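Local coordinates for Alpha/beta hydrolase fold protein (Ochrobactrum, PDB 4G9E) that opens the lactone ring of N-acyl homoserine lactones, acting as an alpha/beta-hydrolase-fold lactonase, at residues S34-I39 with A56-G61. Residues are numbered along the deposited sequence; the frame is centred on the assembly and turned at random. Where two conformers were deposited one is given.
Sequences SSSGAI and APDLPG
Asp58 reaches across to Ser36 and Gly37 from segment 56-61, which carries the chain on from strand 52-57, joining two loops of the alpha/beta hydrolase fold that each follow a parallel strand of the central sheet. It illustrates how one carboxylate oxygen can hold the first turn of a short helical segment. OD1 of Asp58 is met by the backbone N-H of Gly37 nearly along its own C-O bond, with N and OD1 2.7 Å apart and the N-H...O angle bent to 152°. In the Ser36 conformer described here, OG donates to OD1 of Asp58 at 2.9 Å, approaching 39° out of the carboxylate plane. With OG anti to its own backbone N (chi1 165°), this conformer's hydroxyl can face the carboxylate and still receive the N-H of Ala38, whose N lies 3.1 Å from OG of Ser36, making an ST turn. Donating to Asp58 and accepting from Ala38, OG thereby links the carboxylate to the 3-10 turn. Gly37 packs closely on Ala56 and Pro57, its lack of a CB probably allowing the approach to their carbonyl oxygens, and CB of Ala56 rests 3.7 Å from O of Gly37.

Farther out, the other carboxylate oxygen, OD2, is salt-bridged to Arg18 of the adjacent strand 13-19 and hydrogen-bonded to the backbone N of Lys64, which would be expected to stabilise the negative charge and fix the carboxylate's rotation. An alanine in place of Asp58 would probably leave the Gly37 N-H and Ser36 hydroxyl without their shared acceptor and Arg18 without its counter-charge, in a buried setting. Arg18 also turns NH1 to the backbone, where the carbonyl O of Ala56 accepts its hydrogen bond.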
# COMPACT_ATOMS: atom_id res chain seq x y z
N SER A 34 6.01 6.91 4.44
CA SER A 34 6.62 7.13 5.76
C SER A 34 6.14 6.14 6.81
O SER A 34 6.30 6.38 8.01
CB SER A 34 6.42 8.58 6.23
OG SER A 34 6.97 9.49 5.29
N SER A 35 5.58 5.02 6.37
CA SER A 35 5.10 4.00 7.30
C SER A 35 6.05 2.81 7.29
O SER A 35 7.24 2.94 6.98
CB SER A 35 3.67 3.59 6.96
OG SER A 35 3.10 2.82 8.00
N SER A 36 5.51 1.65 7.65
CA SER A 36 6.27 0.41 7.79
C SER A 36 5.30 -0.76 7.71
O SER A 36 4.11 -0.59 8.01
CB SER A 36 6.97 0.39 9.15
OG SER A 36 7.44 -0.90 9.49
N GLY A 37 5.78 -1.93 7.32
CA GLY A 37 4.96 -3.14 7.38
C GLY A 37 4.46 -3.46 8.78
O GLY A 37 3.47 -4.18 8.95
N ALA A 38 5.13 -2.93 9.80
CA ALA A 38 4.70 -3.12 11.19
C ALA A 38 3.29 -2.58 11.43
O ALA A 38 2.60 -3.01 12.35
CB ALA A 38 5.70 -2.47 12.14
N ILE A 39 2.86 -1.64 10.58
CA ILE A 39 1.53 -1.03 10.71
C ILE A 39 0.42 -2.06 10.52
O ILE A 39 -0.71 -1.85 10.94
CB ILE A 39 1.36 0.15 9.70
CG1 ILE A 39 0.29 1.15 10.17
CG2 ILE A 39 1.05 -0.35 8.30
CD1 ILE A 39 0.69 1.96 11.38
N ALA A 56 4.67 -8.67 4.92
CA ALA A 56 4.61 -7.22 5.12
C ALA A 56 6.02 -6.65 5.20
O ALA A 56 6.60 -6.56 6.29
CB ALA A 56 3.83 -6.87 6.39
N PRO A 57 6.60 -6.29 4.04
CA PRO A 57 7.96 -5.76 4.03
C PRO A 57 8.00 -4.28 4.36
O PRO A 57 6.97 -3.62 4.47
CB PRO A 57 8.41 -5.94 2.57
CG PRO A 57 7.34 -6.70 1.88
CD PRO A 57 6.08 -6.52 2.69
N ASP A 58 9.21 -3.77 4.53
CA ASP A 58 9.43 -2.33 4.61
C ASP A 58 10.06 -1.86 3.31
O ASP A 58 11.06 -2.42 2.85
CB ASP A 58 10.35 -1.99 5.78
CG ASP A 58 9.71 -2.27 7.13
OD1 ASP A 58 8.47 -2.29 7.20
OD2 ASP A 58 10.44 -2.46 8.13
N LEU A 59 9.47 -0.84 2.70
CA LEU A 59 10.06 -0.24 1.52
C LEU A 59 11.46 0.29 1.82
O LEU A 59 11.74 0.69 2.95
CB LEU A 59 9.21 0.91 1.00
CG LEU A 59 7.78 0.59 0.55
CD1 LEU A 59 7.04 1.86 0.20
CD2 LEU A 59 7.79 -0.39 -0.63
N PRO A 60 12.33 0.32 0.81
CA PRO A 60 13.60 1.03 0.97
C PRO A 60 13.34 2.41 1.58
O PRO A 60 12.37 3.07 1.21
CB PRO A 60 14.11 1.15 -0.47
CG PRO A 60 13.58 -0.09 -1.13
CD PRO A 60 12.19 -0.26 -0.54
N GLY A 61 14.21 2.84 2.49
CA GLY A 61 14.07 4.13 3.14
C GLY A 61 13.05 4.19 4.26
O GLY A 61 12.85 5.26 4.84